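Local coordinates for aminopeptidase-like protein (Chaetomium thermophilum, PDB 5JM6), which probably acts as a zinc-dependent metalloaminopeptidase of the M18 family, assembled as a dodecamer and linked to the Cvt pathway of selective autophagy, at residues A[302-305]-A[306-310]; A[56-59]-A[60-63]. All coordinates share one frame; numbering follows the deposited sequence.

Interaction 1: residues A[302-305]-A[306-310]; sequences AGRI and DDKLC. With ZN (zinc ion), chain G; ZN (zinc ion), chain H.
Ile305 and Leu309, four residues apart where strand 299-302 gives way to the helix, lie side by side and point the same way. The CG2 branch of Ile305, anti to the backbone N, makes the touch, resting 3.6 Å from Leu309 CB. Lys308 instead folds back over the preceding loop, its CB 3.3 Å from Arg304 O. Its aliphatic chain crosses that of Arg304 at a slant, with Lys308 CD 3.8 Å from Arg304 CB, while the two charged ends stay apart. Lys308 NZ makes a weak hydrogen bond to Ile134 O; an alanine here would probably leave that carbonyl without its lysine partner and strip the methylene cover from Arg304 CB. The CB bond of Asp306 points away from the preceding residues, and with CG anti to N (chi1 -175°) its carboxylate is split between two zinc ions: OD2 binds the chain G zinc at 1.8 Å, and OD1 the chain H zinc at 2.0 Å. Glu340 and His485 join the first, His133 and Asp391 the second, and Asp307 OD2 holds the backbone N of His133. One carboxylate thus bridges both metals, a dinuclear centre consistent with metalloaminopeptidase chemistry.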
ATOM      1  N   ALA A 302     -14.764 -39.229  14.626  1.00 35.27           N
ATOM      2  CA  ALA A 302     -13.993 -40.097  13.748  1.00 35.01           C
ATOM      3  C   ALA A 302     -13.455 -39.323  12.556  1.00 36.29           C
ATOM      4  O   ALA A 302     -13.998 -38.283  12.183  1.00 34.84           O
ATOM      5  CB  ALA A 302     -14.840 -41.267  13.281  1.00 36.05           C
ATOM      6  N   GLY A 303     -12.385 -39.838  11.963  1.00 37.51           N
ATOM      7  CA  GLY A 303     -11.841 -39.270  10.747  1.00 38.81           C
ATOM      8  C   GLY A 303     -12.292 -40.054   9.532  1.00 41.94           C
ATOM      9  O   GLY A 303     -12.768 -41.181   9.665  1.00 47.45           O
ATOM     10  N   ARG A 304     -12.117 -39.454   8.354  1.00 43.69           N
ATOM     11  CA  ARG A 304     -12.517 -40.032   7.066  1.00 42.16           C
ATOM     12  C   ARG A 304     -14.025 -40.179   6.932  1.00 44.07           C
ATOM     13  O   ARG A 304     -14.508 -41.081   6.246  1.00 44.92           O
ATOM     14  CB  ARG A 304     -11.861 -41.395   6.844  1.00 39.95           C
ATOM     15  CG  ARG A 304     -10.376 -41.429   7.105  1.00 44.28           C
ATOM     16  CD  ARG A 304      -9.884 -42.862   7.149  1.00 39.95           C
ATOM     17  NE  ARG A 304     -10.073 -43.463   8.466  1.00 43.03           N
ATOM     18  CZ  ARG A 304      -9.282 -43.228   9.508  1.00 47.83           C
ATOM     19  NH1 ARG A 304      -8.253 -42.401   9.385  1.00 43.45           N
ATOM     20  NH2 ARG A 304      -9.517 -43.817  10.673  1.00 49.73           N
ATOM     21  N   ILE A 305     -14.769 -39.285   7.571  1.00 45.82           N
ATOM     22  CA  ILE A 305     -16.215 -39.334   7.468  1.00 41.42           C
ATOM     23  C   ILE A 305     -16.681 -38.862   6.090  1.00 49.05           C
ATOM     24  O   ILE A 305     -17.753 -39.288   5.651  1.00 49.07           O
ATOM     25  CB  ILE A 305     -16.907 -38.500   8.576  1.00 44.56           C
ATOM     26  CG1 ILE A 305     -16.491 -38.996   9.960  1.00 41.67           C
ATOM     27  CG2 ILE A 305     -18.423 -38.597   8.473  1.00 41.70           C
ATOM     28  CD1 ILE A 305     -17.352 -38.441  11.081  1.00 40.10           C
ATOM     29  N   ASP A 306     -15.883 -38.063   5.364  1.00 56.02           N
ATOM     30  CA  ASP A 306     -16.425 -37.571   4.099  1.00 56.86           C
ATOM     31  C   ASP A 306     -16.618 -38.829   3.266  1.00 60.87           C
ATOM     32  O   ASP A 306     -15.699 -39.420   2.689  1.00 53.61           O
ATOM     33  CB  ASP A 306     -15.503 -36.542   3.405  1.00 70.11           C
ATOM     34  CG  ASP A 306     -16.128 -35.939   2.124  1.00 70.87           C
ATOM     35  OD1 ASP A 306     -16.724 -36.684   1.322  1.00 62.98           O
ATOM     36  OD2 ASP A 306     -16.045 -34.709   1.918  1.00 57.01           O
ATOM     37  N   ASP A 307     -17.910 -39.146   3.246  1.00 64.36           N
ATOM     38  CA  ASP A 307     -18.641 -40.279   2.668  1.00 46.09           C
ATOM     39  C   ASP A 307     -18.406 -41.738   3.059  1.00 43.17           C
ATOM     40  O   ASP A 307     -19.188 -42.574   2.619  1.00 44.76           O
ATOM     41  CB  ASP A 307     -18.611 -40.215   1.161  1.00 47.13           C
ATOM     42  CG  ASP A 307     -19.985 -39.931   0.606  1.00 51.59           C
ATOM     43  OD1 ASP A 307     -20.873 -39.635   1.432  1.00 54.59           O
ATOM     44  OD2 ASP A 307     -20.204 -40.044  -0.612  1.00 53.12           O
ATOM     45  N   LYS A 308     -17.420 -42.086   3.875  1.00 44.99           N
ATOM     46  CA  LYS A 308     -17.474 -43.439   4.424  1.00 39.60           C
ATOM     47  C   LYS A 308     -18.783 -43.580   5.217  1.00 40.88           C
ATOM     48  O   LYS A 308     -19.355 -44.664   5.291  1.00 43.11           O
ATOM     49  CB  LYS A 308     -16.256 -43.756   5.294  1.00 32.34           C
ATOM     50  CG  LYS A 308     -15.057 -44.292   4.513  1.00 35.43           C
ATOM     51  CD  LYS A 308     -13.817 -44.349   5.395  1.00 36.09           C
ATOM     52  CE  LYS A 308     -12.715 -45.203   4.786  1.00 31.61           C
ATOM     53  NZ  LYS A 308     -11.850 -44.461   3.828  1.00 33.54           N
ATOM     54  N   LEU A 309     -19.274 -42.465   5.758  1.00 40.66           N
ATOM     55  CA  LEU A 309     -20.538 -42.445   6.496  1.00 38.25           C
ATOM     56  C   LEU A 309     -21.766 -42.712   5.615  1.00 42.62           C
ATOM     57  O   LEU A 309     -22.543 -43.619   5.909  1.00 44.66           O
ATOM     58  CB  LEU A 309     -20.702 -41.106   7.223  1.00 44.09           C
ATOM     59  CG  LEU A 309     -22.028 -40.827   7.940  1.00 41.15           C
ATOM     60  CD1 LEU A 309     -22.429 -41.975   8.853  1.00 43.53           C
ATOM     61  CD2 LEU A 309     -21.933 -39.541   8.740  1.00 32.27           C
ATOM     62  N   CYS A 310     -21.955 -41.933   4.552  1.00 41.10           N
ATOM     63  CA  CYS A 310     -23.113 -42.150   3.683  1.00 38.35           C
ATOM     64  C   CYS A 310     -22.999 -43.475   2.939  1.00 36.98           C
ATOM     65  O   CYS A 310     -24.001 -44.154   2.711  1.00 35.11           O
ATOM     66  CB  CYS A 310     -23.281 -41.007   2.679  1.00 42.12           C
ATOM     67  SG  CYS A 310     -23.899 -39.458   3.377  1.00 58.29           S
TER
HETATM   68 ZN    ZN G 601     -14.700 -34.638   0.702  1.00111.48          ZN
HETATM   69 ZN    ZN H 602     -17.917 -36.432  -0.226  1.00 71.99          ZN

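Interaction 2: residues A[56-59]-A[60-63]; sequences QPYL and DFMT
Four consecutive i to i+4 backbone bonds run through residues 56-63 as one regular alpha-helical stretch, from Asp60 N to Gln56 O (2.9 Å, N-H...O 174°) through to Thr63 N to Leu59 O. That last carbonyl is gripped twice, since Thr63 OG1 also donates to Leu59 O at 3.1 Å, from above the carbonyl plane. The same hydroxyl takes part in a hydrogen bond with Ala290 N, fastening the helix to a neighbouring loop. On the buried side, Met62 lays its CG over one face of the Tyr58 ring, 3.7 Å from the centroid and displaced toward the rim, a CH-pi contact. The bend at chi2 (-56°) brings Met62 SD round obliquely to the ring, 4.2 Å from its centroid, a Met-aromatic contact that also puts SD 3.5 Å from Tyr58 OH; the bend at chi3 carries CE off the ring. Helix 55-64 packs here against helix 305-320 of the M18 metallopeptidase fold: Tyr58 reaches Ile305, while its ring and that of Phe61 both meet Trp312, the Phe61 ring in a stack. Between themselves Tyr58 and Phe61 touch more lightly, CD1 to CD2 at 4.3 Å and at a slant to the Tyr58 ring. On the exposed side, Gln56 bends at chi2 so that its amide turns toward the Asp60 carboxylate. The two planes stand 69° apart, with Gln56 NE2 3.6 Å from Asp60 OD1.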
ATOM      1  N   GLN A  56     -22.360 -48.708  17.340  1.00 34.65           N
ATOM      2  CA  GLN A  56     -21.103 -49.437  17.513  1.00 36.27           C
ATOM      3  C   GLN A  56     -20.637 -50.178  16.246  1.00 35.23           C
ATOM      4  O   GLN A  56     -19.435 -50.214  15.979  1.00 33.88           O
ATOM      5  CB  GLN A  56     -21.179 -50.410  18.692  1.00 34.22           C
ATOM      6  CG  GLN A  56     -19.824 -51.038  19.034  1.00 38.27           C
ATOM      7  CD  GLN A  56     -19.001 -50.198  20.001  1.00 48.23           C
ATOM      8  OE1 GLN A  56     -19.524 -49.306  20.668  1.00 48.49           O
ATOM      9  NE2 GLN A  56     -17.702 -50.478  20.074  1.00 57.31           N
ATOM     10  N   PRO A  57     -21.563 -50.797  15.478  1.00 32.80           N
ATOM     11  CA  PRO A  57     -21.064 -51.360  14.215  1.00 31.10           C
ATOM     12  C   PRO A  57     -20.407 -50.323  13.298  1.00 34.72           C
ATOM     13  O   PRO A  57     -19.406 -50.642  12.657  1.00 33.42           O
ATOM     14  CB  PRO A  57     -22.326 -51.940  13.572  1.00 31.67           C
ATOM     15  CG  PRO A  57     -23.172 -52.329  14.730  1.00 35.14           C
ATOM     16  CD  PRO A  57     -22.937 -51.261  15.769  1.00 35.12           C
ATOM     17  N   TYR A  58     -20.944 -49.106  13.248  1.00 33.28           N
ATOM     18  CA  TYR A  58     -20.312 -48.046  12.468  1.00 31.64           C
ATOM     19  C   TYR A  58     -18.956 -47.675  13.056  1.00 36.40           C
ATOM     20  O   TYR A  58     -17.988 -47.479  12.320  1.00 33.76           O
ATOM     21  CB  TYR A  58     -21.199 -46.803  12.395  1.00 31.35           C
ATOM     22  CG  TYR A  58     -20.550 -45.650  11.656  1.00 34.38           C
ATOM     23  CD1 TYR A  58     -20.412 -45.678  10.274  1.00 33.61           C
ATOM     24  CD2 TYR A  58     -20.072 -44.539  12.339  1.00 36.57           C
ATOM     25  CE1 TYR A  58     -19.819 -44.630   9.592  1.00 36.20           C
ATOM     26  CE2 TYR A  58     -19.477 -43.485  11.665  1.00 34.58           C
ATOM     27  CZ  TYR A  58     -19.354 -43.537  10.292  1.00 40.44           C
ATOM     28  OH  TYR A  58     -18.762 -42.492   9.616  1.00 35.22           O
ATOM     29  N   LEU A  59     -18.895 -47.573  14.381  1.00 34.23           N
ATOM     30  CA  LEU A  59     -17.646 -47.271  15.068  1.00 29.57           C
ATOM     31  C   LEU A  59     -16.559 -48.268  14.690  1.00 30.42           C
ATOM     32  O   LEU A  59     -15.472 -47.878  14.262  1.00 31.46           O
ATOM     33  CB  LEU A  59     -17.850 -47.263  16.584  1.00 34.89           C
ATOM     34  CG  LEU A  59     -18.546 -46.032  17.165  1.00 36.01           C
ATOM     35  CD1 LEU A  59     -18.694 -46.161  18.671  1.00 32.52           C
ATOM     36  CD2 LEU A  59     -17.773 -44.776  16.805  1.00 31.60           C
ATOM     37  N   ASP A  60     -16.863 -49.555  14.832  1.00 35.08           N
ATOM     38  CA  ASP A  60     -15.904 -50.606  14.510  1.00 35.34           C
ATOM     39  C   ASP A  60     -15.504 -50.580  13.041  1.00 32.48           C
ATOM     40  O   ASP A  60     -14.352 -50.848  12.704  1.00 32.80           O
ATOM     41  CB  ASP A  60     -16.470 -51.981  14.864  1.00 32.38           C
ATOM     42  CG  ASP A  60     -16.664 -52.164  16.352  1.00 42.19           C
ATOM     43  OD1 ASP A  60     -15.940 -51.509  17.132  1.00 44.61           O
ATOM     44  OD2 ASP A  60     -17.536 -52.966  16.742  1.00 49.24           O
ATOM     45  N   PHE A  61     -16.455 -50.264  12.170  1.00 30.15           N
ATOM     46  CA  PHE A  61     -16.154 -50.156  10.750  1.00 31.91           C
ATOM     47  C   PHE A  61     -15.092 -49.080  10.521  1.00 31.58           C
ATOM     48  O   PHE A  61     -14.046 -49.354   9.936  1.00 28.60           O
ATOM     49  CB  PHE A  61     -17.425 -49.859   9.948  1.00 32.71           C
ATOM     50  CG  PHE A  61     -17.166 -49.364   8.555  1.00 32.37           C
ATOM     51  CD1 PHE A  61     -16.623 -50.199   7.592  1.00 31.79           C
ATOM     52  CD2 PHE A  61     -17.480 -48.062   8.205  1.00 29.45           C
ATOM     53  CE1 PHE A  61     -16.388 -49.739   6.309  1.00 30.14           C
ATOM     54  CE2 PHE A  61     -17.250 -47.597   6.925  1.00 29.86           C
ATOM     55  CZ  PHE A  61     -16.703 -48.435   5.976  1.00 32.15           C
ATOM     56  N   MET A  62     -15.350 -47.873  11.018  1.00 33.98           N
ATOM     57  CA  MET A  62     -14.427 -46.754  10.843  1.00 29.20           C
ATOM     58  C   MET A  62     -13.043 -47.045  11.417  1.00 28.63           C
ATOM     59  O   MET A  62     -12.026 -46.716  10.806  1.00 30.21           O
ATOM     60  CB  MET A  62     -14.990 -45.488  11.492  1.00 27.25           C
ATOM     61  CG  MET A  62     -16.285 -44.998  10.873  1.00 30.08           C
ATOM     62  SD  MET A  62     -16.151 -44.703   9.099  1.00 31.75           S
ATOM     63  CE  MET A  62     -14.977 -43.354   9.059  1.00 33.42           C
ATOM     64  N   THR A  63     -13.011 -47.668  12.587  1.00 30.38           N
ATOM     65  CA  THR A  63     -11.756 -47.931  13.277  1.00 32.02           C
ATOM     66  C   THR A  63     -10.840 -48.884  12.502  1.00 31.61           C
ATOM     67  O   THR A  63      -9.644 -48.631  12.366  1.00 31.06           O
ATOM     68  CB  THR A  63     -12.026 -48.506  14.684  1.00 34.84           C
ATOM     69  OG1 THR A  63     -12.617 -47.492  15.507  1.00 38.41           O
ATOM     70  CG2 THR A  63     -10.737 -48.989  15.330  1.00 33.28           C
TER

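Following the chain from its N terminus, interaction 2 comes first, within helix 55-64, and interaction 1 more than 200 residues later, where strand 299-302 leads into helix 305-320. Each joins adjoining segments and closes only a short local turn; they stand in series, neither nested nor crossed. In space they meet, their centres about 11 Å apart. Met62 CE lies 3.2 Å from Gly303 O, and Tyr58 OH 3.4 Å from Leu309 CB, while Met62 SD borders Lys308 CB. Helix 55-64 is thereby laid against the start of helix 305-320, which carries the zinc-bridging aspartate, and the nearest atom of the Tyr58 side chain lies about 12 Å from a zinc ion.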